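Local coordinates for putative amidohydrolase (Unidentified, PDB 3FEQ), which probably acts as a zinc-dependent prolidase of the amidohydrolase superfamily, hydrolysing dipeptides that end in proline, at residues C[70-73]-C[77-80]; C[144-147]-C[153-156]; C[164-169]-C[179-184]. All blocks are in the same frame, centred on the assembly; numbering follows the deposited sequence.

Contact 1: residues C[70-73]-C[77-80]; sequences ASNA and VNAT
The backbones of 70-73 and 77-80 come nearest at Asn-72 and Asn-78, whose CA atoms lie 5.9 Å apart, where an irregular loop turns back beside a short helix. Asn-78 carries the contact. Its CB is directed at the loop, and its side-chain oxygen takes a hydrogen bond from the loop backbone. Asn-72 N lies 2.9 Å from Asn-78 OD1, and the N-H points nearly straight at it, with an angle of 163° at the hydrogen. The donor meets the oxygen almost along the C=O axis. CG of Asn-78 stands anti to its own backbone N (chi1 -156°), which carries the amide out toward the loop backbone. The other end of this amide is also held. ND2 donates to Leu-69 O and Gly-162 O. With both ends bonded, the buried amide is fixed against rotation about its CB-CG bond.

The side chain of Asn-72 slides past that of Asn-78 in the opposite direction, and the two amide planes are 39° apart. Asn-72 ND2 comes to 3.5 Å from Asn-78 OD1, but the angle is poor and no bond forms. Asn-72 OD1 accepts from the backbone N of Asn-74. Val-77 lies across the end of Asn-72 at about a right angle and brings its CG1 methyl to the amide. Thr-80 OG1 bonds back to Val-77 O at 3.1 Å.

The loop follows strand 56-66, whose end carries the zinc ligand His-65, with His-67 just beyond it, and the side chain of Ala-70 is about 8 Å from a zinc ion. Asn-78 thus ties helix 75-79 to the loop beyond this strand. Through Gly-162 it also reaches the chain that leads into strand 165-167.

Contact 2: residues C[144-147]-C[153-156]; sequences DFRP and EPCS
Arg-146 reaches across to Glu-153 and Pro-154 with its guanidinium group, which meets the two in different ways. Glu-153 OE1 lies over one face, 3.8 Å above the plane and displaced toward the rim. The two side chains cross at about a right angle, and their guanidinium and carboxylate planes are 53° apart. No N-H points at this oxygen. The 3.9 Å pair of Arg-146 NH1 and Glu-153 OE1 is therefore a long salt bridge that works by charge alone. Pro-154 O sits at the edge, near the plane, and accepts a weak hydrogen bond from Arg-146 NH1 at 3.1 Å. Its angle at the hydrogen is only 122°.

The three charged residues Asp-144, Arg-146 and Glu-153 make a salt-bridge network in the long connection between strands 135-137 and 165-167 of this amidohydrolase domain. Asp-144 holds the arginine from within its own segment. The guanidinium grips this carboxylate side-on, giving one N-H to each oxygen, close to its own plane. Arg-146 NE is 2.9 Å from Asp-144 OD1, and Arg-146 NH2 is 2.9 Å from Asp-144 OD2. The arginine chain bends at chi3 (-70°), which turns the guanidinium edge to the aspartate. Asp-144 OD2 also accepts from Gly-140 N. At the far end of the network, Glu-153 packs on Gln-183 of a neighbouring subunit.

Contact 3: residues C[164-169]-C[179-184]; sequences IARVVD and REEIQK
The guanidinium group of Arg-166 meets both glutamates at its edge, near its own plane. Glu-180 takes the end of the group, and its carboxylate is nearly coplanar with it, the planes being 8° apart. Arg-166 NH1 and NH2 both converge on one oxygen, Glu-180 OE2. Arg-166 NH1 is 2.8 Å from Glu-180 OE2, and Arg-166 NH2 is 2.9 Å from the same atom. Both nitrogens come at this oxygen nearly head-on, in line with its bond to CD.

Glu-181 comes from the opposite direction to Arg-166, with its carboxylate turned 83° from the guanidinium. Its OE2 offers the anti lone pair to Arg-166 NH1 at 2.9 Å. One nitrogen thus serves two carboxylates. Glu-181 OE2 also takes a bond from Lys-184 NZ at 3.1 Å, which reaches it from above the carboxylate plane. This puts Lys-184 NZ 4.2 Å from Arg-166 NH1, but the two positive groups share the glutamate charge between them, which probably offsets their repulsion.

The side chains differ in shape. Glu-180 is extended beyond CG and stretches out to the arginine, whereas Glu-181 folds at chi2. Arg-166 leans on Phe-159 and Ala-177.

Helix 171-184 runs roughly antiparallel to strand 165-167, at 148°, and the axes of the segments are 12.7 Å apart at their closest. Long side chains bridge that gap. Next to them, Arg-179 pairs with Glu-220 and with Glu-213 and Asp-169 of a neighbouring subunit. Strand 165-167 pairs in parallel with 135-137. Helix 171-184 then leads into 189-192, the first strand of a four-strand parallel sheet consistent with the TIM-barrel fold of the family. The four-residue salt-bridge network joins the helix before that sheet to strand 165-167.

How the contacts relate
The three contacts follow one another along the chain in the order 1, 2, 3, all within the amidohydrolase domain. Contact 1 lies in the loop and short helix after strand 56-66, close to a zinc ion. Contact 2 lies in the long connection from strand 135-137 to strand 165-167, and contact 3 joins that second strand to helix 171-184. Their centres are 15 to 19 Å apart. Contacts 2 and 3 touch where Val-167 CG2 packs 3.9 Å from Asp-144 CG, while contact 1 stays about 5 Å from either at the nearest atoms. Contacts 2 and 3 also meet neighbouring subunits, so this side of the chain also takes part in subunit contacts.

Contact 1: residues C[70-73]-C[77-80]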
ATOM      1  N   ALA C  70      32.977   0.486   7.149  1.00 42.40           N
ATOM      2  CA  ALA C  70      33.088  -0.854   7.718  1.00 39.16           C
ATOM      3  C   ALA C  70      33.820  -0.832   9.058  1.00 40.01           C
ATOM      4  O   ALA C  70      34.989  -1.219   9.153  1.00 40.20           O
ATOM      5  CB  ALA C  70      33.786  -1.782   6.743  1.00 38.22           C
ATOM      6  N   SER C  71      33.124  -0.383  10.096  1.00 39.57           N
ATOM      7  CA  SER C  71      33.746  -0.217  11.397  1.00 41.93           C
ATOM      8  C   SER C  71      33.789  -1.504  12.214  1.00 47.19           C
ATOM      9  O   SER C  71      34.443  -1.539  13.255  1.00 54.98           O
ATOM     10  CB  SER C  71      33.065   0.893  12.187  1.00 39.91           C
ATOM     11  OG  SER C  71      31.766   0.510  12.575  1.00 50.51           O
ATOM     12  N   ASN C  72      33.091  -2.549  11.764  1.00 48.65           N
ATOM     13  CA  ASN C  72      33.389  -3.908  12.228  1.00 52.51           C
ATOM     14  C   ASN C  72      33.259  -5.034  11.199  1.00 49.53           C
ATOM     15  O   ASN C  72      32.486  -4.932  10.254  1.00 48.38           O
ATOM     16  CB  ASN C  72      32.652  -4.238  13.528  1.00 58.11           C
ATOM     17  CG  ASN C  72      31.270  -4.757  13.297  1.00 59.29           C
ATOM     18  OD1 ASN C  72      31.049  -5.971  13.208  1.00 48.58           O
ATOM     19  ND2 ASN C  72      30.313  -3.842  13.213  1.00 67.94           N
ATOM     20  N   ALA C  73      34.004  -6.114  11.428  1.00 50.27           N
ATOM     21  CA  ALA C  73      34.276  -7.155  10.434  1.00 50.16           C
ATOM     22  C   ALA C  73      33.059  -7.974  10.008  1.00 51.70           C
ATOM     23  O   ALA C  73      33.064  -8.611   8.959  1.00 57.01           O
ATOM     24  CB  ALA C  73      35.386  -8.074  10.933  1.00 43.84           C
ATOM     25  N   VAL C  77      26.189  -7.190  10.841  1.00 49.99           N
ATOM     26  CA  VAL C  77      25.985  -6.411  12.057  1.00 51.81           C
ATOM     27  C   VAL C  77      26.456  -4.967  11.889  1.00 50.24           C
ATOM     28  O   VAL C  77      25.972  -4.068  12.572  1.00 52.31           O
ATOM     29  CB  VAL C  77      26.637  -7.090  13.299  1.00 52.40           C
ATOM     30  CG1 VAL C  77      28.011  -6.528  13.576  1.00 50.26           C
ATOM     31  CG2 VAL C  77      25.758  -6.923  14.528  1.00 54.29           C
ATOM     32  N   ASN C  78      27.372  -4.742  10.951  1.00 45.68           N
ATOM     33  CA  ASN C  78      27.739  -3.386  10.561  1.00 43.73           C
ATOM     34  C   ASN C  78      26.547  -2.615  10.005  1.00 42.27           C
ATOM     35  O   ASN C  78      26.354  -1.446  10.334  1.00 44.60           O
ATOM     36  CB  ASN C  78      28.871  -3.393   9.533  1.00 40.09           C
ATOM     37  CG  ASN C  78      29.658  -2.107   9.536  1.00 41.49           C
ATOM     38  OD1 ASN C  78      30.628  -1.961  10.280  1.00 52.40           O
ATOM     39  ND2 ASN C  78      29.232  -1.153   8.726  1.00 33.86           N
ATOM     40  N   ALA C  79      25.739  -3.290   9.190  1.00 42.45           N
ATOM     41  CA  ALA C  79      24.545  -2.688   8.591  1.00 43.09           C
ATOM     42  C   ALA C  79      23.480  -2.326   9.634  1.00 43.29           C
ATOM     43  O   ALA C  79      22.750  -1.355   9.475  1.00 44.30           O
ATOM     44  CB  ALA C  79      23.959  -3.605   7.527  1.00 35.16           C
ATOM     45  N   THR C  80      23.421  -3.082  10.719  1.00 46.36           N
ATOM     46  CA  THR C  80      22.317  -2.968  11.660  1.00 45.40           C
ATOM     47  C   THR C  80      22.652  -2.060  12.854  1.00 48.00           C
ATOM     48  O   THR C  80      21.828  -1.865  13.742  1.00 51.00           O
ATOM     49  CB  THR C  80      21.895  -4.350  12.159  1.00 43.94           C
ATOM     50  OG1 THR C  80      23.003  -4.955  12.832  1.00 60.76           O
ATOM     51  CG2 THR C  80      21.479  -5.244  10.985  1.00 42.58           C
TER

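Contact 2: residues C[144-147]-C[153-156]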
ATOM      1  N   ASP C 144      23.807  -9.323   0.055  1.00 39.26           N
ATOM      2  CA  ASP C 144      22.619  -9.712   0.807  1.00 40.33           C
ATOM      3  C   ASP C 144      23.042 -10.478   2.046  1.00 40.76           C
ATOM      4  O   ASP C 144      23.531 -11.604   1.942  1.00 45.66           O
ATOM      5  CB  ASP C 144      21.722 -10.580  -0.075  1.00 40.03           C
ATOM      6  CG  ASP C 144      20.304 -10.699   0.451  1.00 50.37           C
ATOM      7  OD1 ASP C 144      20.040 -10.300   1.614  1.00 51.33           O
ATOM      8  OD2 ASP C 144      19.453 -11.213  -0.312  1.00 39.64           O
ATOM      9  N   PHE C 145      22.861  -9.868   3.216  1.00 49.40           N
ATOM     10  CA  PHE C 145      23.387 -10.422   4.477  1.00 49.47           C
ATOM     11  C   PHE C 145      22.321 -11.128   5.289  1.00 50.33           C
ATOM     12  O   PHE C 145      22.506 -11.372   6.476  1.00 62.99           O
ATOM     13  CB  PHE C 145      24.065  -9.341   5.335  1.00 51.21           C
ATOM     14  CG  PHE C 145      25.274  -8.731   4.691  1.00 57.10           C
ATOM     15  CD1 PHE C 145      26.403  -9.500   4.439  1.00 62.39           C
ATOM     16  CD2 PHE C 145      25.262  -7.403   4.281  1.00 66.35           C
ATOM     17  CE1 PHE C 145      27.507  -8.953   3.803  1.00 68.50           C
ATOM     18  CE2 PHE C 145      26.368  -6.841   3.647  1.00 68.66           C
ATOM     19  CZ  PHE C 145      27.490  -7.617   3.404  1.00 64.31           C
ATOM     20  N   ARG C 146      21.208 -11.461   4.646  1.00 48.94           N
ATOM     21  CA  ARG C 146      20.137 -12.177   5.312  1.00 46.86           C
ATOM     22  C   ARG C 146      20.511 -13.631   5.477  1.00 47.60           C
ATOM     23  O   ARG C 146      21.059 -14.234   4.561  1.00 50.64           O
ATOM     24  CB  ARG C 146      18.821 -12.033   4.548  1.00 44.20           C
ATOM     25  CG  ARG C 146      18.181 -10.664   4.733  1.00 41.90           C
ATOM     26  CD  ARG C 146      16.962 -10.484   3.858  1.00 46.43           C
ATOM     27  NE  ARG C 146      17.314 -10.380   2.444  1.00 46.93           N
ATOM     28  CZ  ARG C 146      16.441 -10.129   1.473  1.00 41.01           C
ATOM     29  NH1 ARG C 146      15.160  -9.948   1.763  1.00 31.43           N
ATOM     30  NH2 ARG C 146      16.847 -10.069   0.210  1.00 45.38           N
ATOM     31  N   PRO C 147      20.267 -14.183   6.675  1.00 55.70           N
ATOM     32  CA  PRO C 147      20.601 -15.580   6.914  1.00 56.75           C
ATOM     33  C   PRO C 147      19.669 -16.490   6.120  1.00 54.82           C
ATOM     34  O   PRO C 147      18.580 -16.068   5.733  1.00 58.26           O
ATOM     35  CB  PRO C 147      20.379 -15.739   8.426  1.00 59.39           C
ATOM     36  CG  PRO C 147      19.390 -14.672   8.781  1.00 52.22           C
ATOM     37  CD  PRO C 147      19.673 -13.531   7.861  1.00 50.49           C
ATOM     38  N   GLU C 153      13.042 -13.974   3.954  1.00 78.55           N
ATOM     39  CA  GLU C 153      12.633 -12.981   2.957  1.00 81.86           C
ATOM     40  C   GLU C 153      11.650 -11.904   3.385  1.00 90.13           C
ATOM     41  O   GLU C 153      10.614 -11.727   2.741  1.00 93.96           O
ATOM     42  CB  GLU C 153      12.157 -13.656   1.672  1.00 78.19           C
ATOM     43  CG  GLU C 153      13.161 -13.561   0.547  1.00 70.68           C
ATOM     44  CD  GLU C 153      14.472 -14.262   0.862  1.00 66.31           C
ATOM     45  OE1 GLU C 153      15.187 -13.822   1.782  1.00 59.55           O
ATOM     46  OE2 GLU C 153      14.805 -15.240   0.161  1.00 76.16           O
ATOM     47  N   PRO C 154      11.982 -11.149   4.444  1.00 97.85           N
ATOM     48  CA  PRO C 154      11.164  -9.983   4.725  1.00 99.89           C
ATOM     49  C   PRO C 154      11.864  -8.717   4.243  1.00102.24           C
ATOM     50  O   PRO C 154      12.837  -8.801   3.493  1.00102.11           O
ATOM     51  CB  PRO C 154      11.097  -9.995   6.253  1.00 99.03           C
ATOM     52  CG  PRO C 154      12.427 -10.656   6.691  1.00 97.71           C
ATOM     53  CD  PRO C 154      13.027 -11.329   5.470  1.00 98.09           C
ATOM     54  N   CYS C 155      11.296  -7.565   4.588  1.00106.02           N
ATOM     55  CA  CYS C 155      12.063  -6.424   5.121  1.00112.02           C
ATOM     56  C   CYS C 155      13.175  -5.779   4.271  1.00107.40           C
ATOM     57  O   CYS C 155      14.166  -6.421   3.917  1.00109.99           O
ATOM     58  CB  CYS C 155      12.634  -6.762   6.515  1.00117.08           C
ATOM     59  SG  CYS C 155      11.705  -6.144   7.962  1.00115.20           S
ATOM     60  N   SER C 156      12.968  -4.509   3.936  1.00 98.59           N
ATOM     61  CA  SER C 156      13.856  -3.424   4.373  1.00 93.41           C
ATOM     62  C   SER C 156      13.415  -2.113   3.752  1.00 92.51           C
ATOM     63  O   SER C 156      13.184  -2.043   2.557  1.00 94.73           O
ATOM     64  CB  SER C 156      15.321  -3.699   4.053  1.00 88.20           C
ATOM     65  OG  SER C 156      15.459  -4.026   2.689  1.00 89.32           O
TER

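Contact 3: residues C[164-169]-C[179-184]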
ATOM      1  N   ILE C 164      26.729  -1.627   3.563  1.00 24.19           N
ATOM      2  CA  ILE C 164      27.611  -1.651   2.393  1.00 33.55           C
ATOM      3  C   ILE C 164      26.833  -1.690   1.064  1.00 27.52           C
ATOM      4  O   ILE C 164      27.160  -0.985   0.119  1.00 18.32           O
ATOM      5  CB  ILE C 164      28.604  -2.842   2.495  1.00 35.91           C
ATOM      6  CG1 ILE C 164      29.556  -2.614   3.662  1.00 39.81           C
ATOM      7  CG2 ILE C 164      29.399  -3.039   1.228  1.00 24.46           C
ATOM      8  CD1 ILE C 164      30.152  -1.222   3.710  1.00 36.95           C
ATOM      9  N   ALA C 165      25.772  -2.483   1.017  1.00 31.89           N
ATOM     10  CA  ALA C 165      25.058  -2.712  -0.228  1.00 31.65           C
ATOM     11  C   ALA C 165      23.569  -2.436  -0.132  1.00 23.90           C
ATOM     12  O   ALA C 165      23.046  -2.180   0.945  1.00 36.18           O
ATOM     13  CB  ALA C 165      25.298  -4.139  -0.715  1.00 26.71           C
ATOM     14  N   ARG C 166      22.903  -2.475  -1.281  1.00 28.42           N
ATOM     15  CA  ARG C 166      21.452  -2.632  -1.378  1.00 22.27           C
ATOM     16  C   ARG C 166      21.081  -3.812  -2.302  1.00 26.17           C
ATOM     17  O   ARG C 166      21.795  -4.134  -3.254  1.00 18.61           O
ATOM     18  CB  ARG C 166      20.825  -1.344  -1.922  1.00 22.00           C
ATOM     19  CG  ARG C 166      21.478  -0.827  -3.210  1.00 25.78           C
ATOM     20  CD  ARG C 166      20.910   0.522  -3.642  1.00 26.86           C
ATOM     21  NE  ARG C 166      19.467   0.468  -3.848  1.00 29.49           N
ATOM     22  CZ  ARG C 166      18.755   1.441  -4.413  1.00 32.84           C
ATOM     23  NH1 ARG C 166      19.345   2.555  -4.835  1.00 35.80           N
ATOM     24  NH2 ARG C 166      17.453   1.294  -4.574  1.00 12.66           N
ATOM     25  N   VAL C 167      19.955  -4.449  -2.025  1.00 21.37           N
ATOM     26  CA  VAL C 167      19.476  -5.501  -2.888  1.00 19.37           C
ATOM     27  C   VAL C 167      18.503  -4.949  -3.924  1.00 26.56           C
ATOM     28  O   VAL C 167      17.482  -4.355  -3.592  1.00 34.79           O
ATOM     29  CB  VAL C 167      18.799  -6.614  -2.084  1.00 22.47           C
ATOM     30  CG1 VAL C 167      18.482  -7.791  -3.006  1.00 19.21           C
ATOM     31  CG2 VAL C 167      19.707  -7.062  -0.933  1.00 29.80           C
ATOM     32  N   VAL C 168      18.841  -5.125  -5.187  1.00 27.52           N
ATOM     33  CA  VAL C 168      17.936  -4.802  -6.274  1.00 27.35           C
ATOM     34  C   VAL C 168      18.114  -5.844  -7.341  1.00 30.19           C
ATOM     35  O   VAL C 168      19.228  -6.275  -7.626  1.00 25.39           O
ATOM     36  CB  VAL C 168      18.234  -3.439  -6.937  1.00 26.38           C
ATOM     37  CG1 VAL C 168      17.494  -2.330  -6.245  1.00 41.13           C
ATOM     38  CG2 VAL C 168      19.715  -3.164  -6.991  1.00 29.15           C
ATOM     39  N   ASP C 169      16.998  -6.232  -7.931  1.00 35.08           N
ATOM     40  CA  ASP C 169      16.984  -7.226  -8.969  1.00 37.18           C
ATOM     41  C   ASP C 169      16.218  -6.651 -10.141  1.00 37.14           C
ATOM     42  O   ASP C 169      15.353  -5.771  -9.965  1.00 27.24           O
ATOM     43  CB  ASP C 169      16.300  -8.502  -8.466  1.00 40.95           C
ATOM     44  CG  ASP C 169      16.905  -9.024  -7.170  1.00 49.51           C
ATOM     45  OD1 ASP C 169      17.737  -9.968  -7.239  1.00 46.26           O
ATOM     46  OD2 ASP C 169      16.542  -8.482  -6.092  1.00 37.38           O
ATOM     47  N   ARG C 179      20.387   5.319 -11.459  1.00 10.56           N
ATOM     48  CA  ARG C 179      19.956   6.718 -11.485  1.00 18.65           C
ATOM     49  C   ARG C 179      19.809   7.308 -10.062  1.00 26.79           C
ATOM     50  O   ARG C 179      20.254   8.411  -9.799  1.00 26.84           O
ATOM     51  CB  ARG C 179      18.648   6.874 -12.275  1.00 21.86           C
ATOM     52  CG  ARG C 179      18.760   6.419 -13.700  1.00 14.99           C
ATOM     53  CD  ARG C 179      17.490   6.630 -14.494  1.00 23.36           C
ATOM     54  NE  ARG C 179      17.621   6.140 -15.875  1.00 26.61           N
ATOM     55  CZ  ARG C 179      16.604   5.753 -16.650  1.00 32.04           C
ATOM     56  NH1 ARG C 179      15.350   5.810 -16.210  1.00 35.65           N
ATOM     57  NH2 ARG C 179      16.838   5.329 -17.887  1.00 32.20           N
ATOM     58  N   GLU C 180      19.230   6.550  -9.140  1.00 20.68           N
ATOM     59  CA  GLU C 180      19.110   6.994  -7.762  1.00 36.83           C
ATOM     60  C   GLU C 180      20.474   7.276  -7.180  1.00 34.14           C
ATOM     61  O   GLU C 180      20.663   8.285  -6.490  1.00 34.57           O
ATOM     62  CB  GLU C 180      18.398   5.942  -6.897  1.00 45.98           C
ATOM     63  CG  GLU C 180      16.879   5.853  -7.091  1.00 48.68           C
ATOM     64  CD  GLU C 180      16.271   4.591  -6.485  1.00 57.97           C
ATOM     65  OE1 GLU C 180      15.022   4.479  -6.461  1.00 72.15           O
ATOM     66  OE2 GLU C 180      17.036   3.709  -6.035  1.00 69.58           O
ATOM     67  N   GLU C 181      21.421   6.376  -7.449  1.00 32.22           N
ATOM     68  CA  GLU C 181      22.738   6.440  -6.806  1.00 32.19           C
ATOM     69  C   GLU C 181      23.531   7.610  -7.337  1.00 25.69           C
ATOM     70  O   GLU C 181      24.165   8.341  -6.591  1.00 39.72           O
ATOM     71  CB  GLU C 181      23.519   5.138  -6.981  1.00 15.81           C
ATOM     72  CG  GLU C 181      23.074   3.986  -6.050  1.00 45.94           C
ATOM     73  CD  GLU C 181      22.771   4.393  -4.594  1.00 56.75           C
ATOM     74  OE1 GLU C 181      23.559   5.148  -3.984  1.00 56.63           O
ATOM     75  OE2 GLU C 181      21.759   3.897  -4.044  1.00 54.43           O
ATOM     76  N   ILE C 182      23.399   7.846  -8.627  1.00 30.19           N
ATOM     77  CA  ILE C 182      24.031   8.984  -9.255  1.00 24.51           C
ATOM     78  C   ILE C 182      23.402  10.306  -8.834  1.00 18.62           C
ATOM     79  O   ILE C 182      24.118  11.268  -8.558  1.00 25.14           O
ATOM     80  CB  ILE C 182      24.071   8.799 -10.780  1.00 13.05           C
ATOM     81  CG1 ILE C 182      25.318   8.013 -11.132  1.00 25.85           C
ATOM     82  CG2 ILE C 182      24.091  10.130 -11.508  1.00  8.37           C
ATOM     83  CD1 ILE C 182      25.062   6.867 -12.064  1.00 49.91           C
ATOM     84  N   GLN C 183      22.074  10.358  -8.760  1.00 28.30           N
ATOM     85  CA  GLN C 183      21.421  11.538  -8.197  1.00 32.02           C
ATOM     86  C   GLN C 183      21.927  11.827  -6.782  1.00 30.32           C
ATOM     87  O   GLN C 183      22.287  12.962  -6.496  1.00 22.21           O
ATOM     88  CB  GLN C 183      19.898  11.438  -8.235  1.00 27.34           C
ATOM     89  CG  GLN C 183      19.200  12.787  -8.084  1.00 40.83           C
ATOM     90  CD  GLN C 183      18.909  13.186  -6.626  1.00 60.28           C
ATOM     91  OE1 GLN C 183      19.045  12.382  -5.696  1.00 62.53           O
ATOM     92  NE2 GLN C 183      18.502  14.438  -6.433  1.00 62.13           N
ATOM     93  N   LYS C 184      22.033  10.798  -5.935  1.00 19.27           N
ATOM     94  CA  LYS C 184      22.548  10.991  -4.584  1.00 29.38           C
ATOM     95  C   LYS C 184      24.021  11.398  -4.556  1.00 35.97           C
ATOM     96  O   LYS C 184      24.534  11.817  -3.513  1.00 44.17           O
ATOM     97  CB  LYS C 184      22.348   9.743  -3.724  1.00 29.58           C
ATOM     98  CG  LYS C 184      20.908   9.432  -3.373  1.00 20.14           C
ATOM     99  CD  LYS C 184      20.866   8.258  -2.415  1.00 19.03           C
ATOM    100  CE  LYS C 184      19.740   7.305  -2.735  1.00 44.07           C
ATOM    101  NZ  LYS C 184      20.114   5.909  -2.349  1.00 49.84           N
TER